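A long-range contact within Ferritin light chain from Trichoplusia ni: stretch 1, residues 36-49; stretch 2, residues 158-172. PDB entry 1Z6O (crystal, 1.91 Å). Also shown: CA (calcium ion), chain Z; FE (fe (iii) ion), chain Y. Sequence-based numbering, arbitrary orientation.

Stretch 1 (36-49) NVATELQAYAKLHL
Stretch 2 (158-172) EIAQYLEEEFIEDHA

Two helices, 37-49 and 158-172, run in the same direction at 25°, their axes no closer than 12.3 Å, so side chains rather than backbones make the contact. No direct hydrogen bond crosses it. The register is set by V37 opposite I159, with CA atoms 8.3 Å apart. V37 (chi1 p) points toward the partner and brings CG2 to 3.8 Å from I159 CG2; I159 is m, m. One turn on, L41 (t, p) forks: CD2 lies 4.1 Å from I159 CD1, while CD1 meets the edge of the Y162 ring, 4.4 Å from CE2 (Y162 chi1 t).

Y44 (chi1 t, chi2 38°) reaches farthest along the partner. Its CE2 sits 4.2 Å from L163 CD2 (m, t) and 3.8 Å from F167 CD2, over one face of the F167 ring; the two ring planes meet at 50°. Its OH stands 3.2 Å from H171 CE1. At a wider pi-type turn, 164-168, F167 (phi/psi -128/-57, chi1 m, chi2 84°) points toward stretch 1.

H48 (m, 84°) is anchored by ND1 donating to Y44 O at 2.9 Å. H48 NE2 lies 3.7 Å from F167 CE2, at the ring edge. A water O lies 2.7 Å from H48 NE2 and 2.8 Å from H171 NE2 (chi1 m, chi2 157°), hydrogen-bonding both imidazoles and linking the helices.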

# COMPACT_ATOMS: atom_id res chain seq x y z
N ASN A 36 34.92 6.08 52.41
CA ASN A 36 35.22 7.13 51.45
C ASN A 36 34.47 6.98 50.14
O ASN A 36 34.79 7.67 49.18
CB ASN A 36 36.71 7.11 51.13
CG ASN A 36 37.57 7.31 52.36
OD1 ASN A 36 37.35 8.24 53.13
ND2 ASN A 36 38.56 6.44 52.54
N VAL A 37 33.47 6.11 50.08
CA VAL A 37 32.79 5.91 48.81
C VAL A 37 32.15 7.17 48.26
O VAL A 37 32.30 7.47 47.08
CB VAL A 37 31.73 4.78 48.89
CG1 VAL A 37 30.58 5.17 49.78
CG2 VAL A 37 31.19 4.49 47.49
N ALA A 38 31.46 7.94 49.10
CA ALA A 38 30.79 9.14 48.61
C ALA A 38 31.76 10.18 48.07
O ALA A 38 31.54 10.75 47.00
CB ALA A 38 29.91 9.75 49.72
N THR A 39 32.85 10.43 48.79
CA THR A 39 33.81 11.42 48.30
C THR A 39 34.57 10.88 47.09
O THR A 39 34.91 11.65 46.18
CB THR A 39 34.81 11.85 49.41
OG1 THR A 39 35.43 10.69 49.97
CG2 THR A 39 34.08 12.61 50.52
N GLU A 40 34.85 9.58 47.06
CA GLU A 40 35.56 9.02 45.91
C GLU A 40 34.71 9.13 44.63
O GLU A 40 35.24 9.36 43.55
CB GLU A 40 35.91 7.54 46.14
CG GLU A 40 37.04 7.35 47.15
CD GLU A 40 38.35 7.96 46.67
OE1 GLU A 40 39.11 8.46 47.54
OE2 GLU A 40 38.64 7.95 45.45
N LEU A 41 33.39 8.97 44.76
CA LEU A 41 32.53 9.08 43.58
C LEU A 41 32.59 10.51 43.06
O LEU A 41 32.62 10.74 41.85
CB LEU A 41 31.10 8.68 43.93
CG LEU A 41 30.20 8.47 42.70
CD1 LEU A 41 30.74 7.30 41.86
CD2 LEU A 41 28.75 8.19 43.15
N GLN A 42 32.60 11.49 43.96
CA GLN A 42 32.70 12.89 43.53
C GLN A 42 34.03 13.12 42.82
O GLN A 42 34.08 13.79 41.79
CB GLN A 42 32.60 13.83 44.73
CG GLN A 42 31.22 13.86 45.38
CD GLN A 42 31.20 14.73 46.62
OE1 GLN A 42 31.71 15.84 46.60
NE2 GLN A 42 30.62 14.23 47.70
N ALA A 43 35.12 12.59 43.38
CA ALA A 43 36.43 12.76 42.75
C ALA A 43 36.50 12.02 41.40
O ALA A 43 37.29 12.38 40.53
CB ALA A 43 37.55 12.24 43.69
N TYR A 44 35.67 11.00 41.23
CA TYR A 44 35.65 10.24 39.97
C TYR A 44 35.00 11.09 38.87
O TYR A 44 35.40 11.03 37.71
CB TYR A 44 34.88 8.92 40.17
CG TYR A 44 35.17 7.85 39.11
CD1 TYR A 44 36.47 7.67 38.61
CD2 TYR A 44 34.17 6.97 38.70
CE1 TYR A 44 36.75 6.62 37.71
CE2 TYR A 44 34.45 5.93 37.80
CZ TYR A 44 35.74 5.75 37.32
OH TYR A 44 36.01 4.71 36.45
N ALA A 45 33.99 11.89 39.24
CA ALA A 45 33.36 12.78 38.26
C ALA A 45 34.42 13.80 37.83
O ALA A 45 34.54 14.16 36.66
CB ALA A 45 32.16 13.51 38.88
N LYS A 46 35.19 14.27 38.80
CA LYS A 46 36.23 15.26 38.54
C LYS A 46 37.32 14.70 37.61
O LYS A 46 37.82 15.40 36.73
CB LYS A 46 36.85 15.71 39.86
CG LYS A 46 38.01 16.69 39.74
CD LYS A 46 38.56 17.02 41.12
CE LYS A 46 39.92 17.68 41.03
NZ LYS A 46 40.44 17.99 42.39
N LEU A 47 37.68 13.43 37.81
CA LEU A 47 38.70 12.81 36.95
C LEU A 47 38.17 12.71 35.51
O LEU A 47 38.89 12.99 34.56
CB LEU A 47 39.07 11.42 37.48
CG LEU A 47 40.10 10.61 36.67
CD1 LEU A 47 41.42 11.39 36.56
CD2 LEU A 47 40.34 9.26 37.37
N HIS A 48 36.90 12.32 35.35
CA HIS A 48 36.34 12.23 34.00
C HIS A 48 36.28 13.61 33.36
O HIS A 48 36.52 13.75 32.17
CB HIS A 48 34.93 11.63 34.01
CG HIS A 48 34.90 10.13 34.09
ND1 HIS A 48 34.99 9.44 35.28
CD2 HIS A 48 34.82 9.19 33.11
CE1 HIS A 48 34.96 8.14 35.04
NE2 HIS A 48 34.86 7.96 33.73
N LEU A 49 35.95 14.62 34.15
CA LEU A 49 35.85 15.98 33.61
C LEU A 49 37.21 16.44 33.08
O LEU A 49 37.32 16.96 31.97
CB LEU A 49 35.37 16.93 34.72
CG LEU A 49 35.29 18.42 34.38
CD1 LEU A 49 34.39 18.65 33.16
CD2 LEU A 49 34.74 19.17 35.61
N GLU A 158 24.70 -0.79 45.77
CA GLU A 158 24.07 0.04 44.74
C GLU A 158 25.21 0.72 43.98
O GLU A 158 25.21 0.75 42.74
CB GLU A 158 23.14 1.09 45.37
CG GLU A 158 22.22 1.78 44.34
CD GLU A 158 22.91 2.85 43.48
OE1 GLU A 158 22.52 2.98 42.29
OE2 GLU A 158 23.81 3.57 43.98
N ILE A 159 26.19 1.26 44.70
CA ILE A 159 27.34 1.88 44.05
C ILE A 159 28.13 0.80 43.29
O ILE A 159 28.60 1.03 42.18
CB ILE A 159 28.30 2.54 45.08
CG1 ILE A 159 27.62 3.74 45.75
CG2 ILE A 159 29.61 2.96 44.39
CD1 ILE A 159 27.15 4.83 44.75
N ALA A 160 28.28 -0.37 43.90
CA ALA A 160 29.01 -1.45 43.22
C ALA A 160 28.37 -1.84 41.88
O ALA A 160 29.06 -1.95 40.87
CB ALA A 160 29.11 -2.68 44.14
N GLN A 161 27.05 -2.04 41.88
CA GLN A 161 26.35 -2.43 40.65
C GLN A 161 26.39 -1.29 39.62
O GLN A 161 26.51 -1.54 38.42
CB GLN A 161 24.90 -2.83 40.96
CG GLN A 161 24.00 -2.97 39.72
CD GLN A 161 24.18 -4.28 38.93
OE1 GLN A 161 25.19 -4.99 39.04
NE2 GLN A 161 23.18 -4.59 38.11
N TYR A 162 26.28 -0.05 40.09
CA TYR A 162 26.36 1.11 39.19
C TYR A 162 27.72 1.11 38.48
O TYR A 162 27.80 1.27 37.26
CB TYR A 162 26.18 2.41 40.00
CG TYR A 162 26.49 3.68 39.22
CD1 TYR A 162 25.79 4.01 38.07
CD2 TYR A 162 27.47 4.56 39.68
CE1 TYR A 162 26.05 5.21 37.38
CE2 TYR A 162 27.73 5.76 39.00
CZ TYR A 162 27.02 6.07 37.86
OH TYR A 162 27.30 7.25 37.21
N LEU A 163 28.80 0.91 39.24
CA LEU A 163 30.14 0.88 38.63
C LEU A 163 30.27 -0.31 37.69
O LEU A 163 30.83 -0.18 36.59
CB LEU A 163 31.22 0.80 39.72
CG LEU A 163 31.36 2.06 40.59
CD1 LEU A 163 32.29 1.76 41.78
CD2 LEU A 163 31.92 3.22 39.74
N GLU A 164 29.78 -1.47 38.10
CA GLU A 164 29.86 -2.67 37.27
C GLU A 164 29.18 -2.49 35.93
O GLU A 164 29.75 -2.80 34.89
CB GLU A 164 29.22 -3.87 38.00
CG GLU A 164 30.07 -4.38 39.17
CD GLU A 164 29.34 -5.38 40.08
OE1 GLU A 164 28.23 -5.83 39.74
OE2 GLU A 164 29.90 -5.72 41.14
N GLU A 165 27.97 -1.95 35.96
CA GLU A 165 27.17 -1.76 34.76
C GLU A 165 27.57 -0.60 33.85
O GLU A 165 27.62 -0.74 32.63
CB GLU A 165 25.70 -1.55 35.15
CG GLU A 165 25.03 -2.75 35.79
CD GLU A 165 24.61 -3.78 34.77
OE1 GLU A 165 24.37 -3.37 33.61
OE2 GLU A 165 24.50 -4.97 35.11
N GLU A 166 27.86 0.55 34.45
CA GLU A 166 28.16 1.74 33.66
C GLU A 166 29.61 2.03 33.35
O GLU A 166 29.89 2.84 32.48
CB GLU A 166 27.55 2.96 34.36
CG GLU A 166 26.05 2.84 34.58
CD GLU A 166 25.30 2.64 33.27
OE1 GLU A 166 25.52 3.43 32.33
OE2 GLU A 166 24.50 1.68 33.19
N PHE A 167 30.53 1.40 34.06
CA PHE A 167 31.94 1.68 33.83
C PHE A 167 32.82 0.47 33.57
O PHE A 167 33.49 0.37 32.54
CB PHE A 167 32.53 2.44 35.03
CG PHE A 167 31.91 3.79 35.26
CD1 PHE A 167 30.71 3.92 35.96
CD2 PHE A 167 32.47 4.92 34.67
CE1 PHE A 167 30.07 5.16 36.09
CE2 PHE A 167 31.85 6.17 34.79
CZ PHE A 167 30.64 6.29 35.49
N ILE A 168 32.80 -0.45 34.52
CA ILE A 168 33.65 -1.62 34.50
C ILE A 168 33.58 -2.52 33.27
O ILE A 168 34.61 -2.90 32.71
CB ILE A 168 33.43 -2.40 35.82
CG1 ILE A 168 34.01 -1.57 36.97
CG2 ILE A 168 34.08 -3.80 35.76
CD1 ILE A 168 33.64 -2.07 38.38
N GLU A 169 32.38 -2.86 32.81
CA GLU A 169 32.27 -3.72 31.63
C GLU A 169 32.93 -3.10 30.41
O GLU A 169 33.72 -3.74 29.73
CB GLU A 169 30.81 -4.00 31.27
CG GLU A 169 29.96 -4.55 32.39
CD GLU A 169 28.54 -4.86 31.93
OE1 GLU A 169 27.94 -4.02 31.21
OE2 GLU A 169 28.01 -5.94 32.29
N ASP A 170 32.61 -1.84 30.15
CA ASP A 170 33.17 -1.17 28.98
C ASP A 170 34.65 -0.83 29.04
O ASP A 170 35.30 -0.73 28.01
CB ASP A 170 32.36 0.08 28.65
CG ASP A 170 30.92 -0.25 28.28
OD1 ASP A 170 30.71 -1.26 27.57
OD2 ASP A 170 30.01 0.50 28.69
N HIS A 171 35.19 -0.63 30.24
CA HIS A 171 36.61 -0.33 30.37
C HIS A 171 37.46 -1.44 29.75
O HIS A 171 38.45 -1.16 29.09
CB HIS A 171 37.02 -0.16 31.84
CG HIS A 171 36.60 1.15 32.44
ND1 HIS A 171 36.44 1.33 33.80
CD2 HIS A 171 36.32 2.35 31.87
CE1 HIS A 171 36.09 2.58 34.04
NE2 HIS A 171 36.01 3.22 32.88
N ALA A 172 37.09 -2.69 29.99
CA ALA A 172 37.89 -3.80 29.46
C ALA A 172 37.97 -3.76 27.94
O ALA A 172 39.03 -4.01 27.36
CB ALA A 172 37.30 -5.15 29.92
CA CA Z . 26.51 -7.15 39.12
FE FE Y . 23.08 -6.23 34.01
O HOH W 1 35.04 5.74 32.17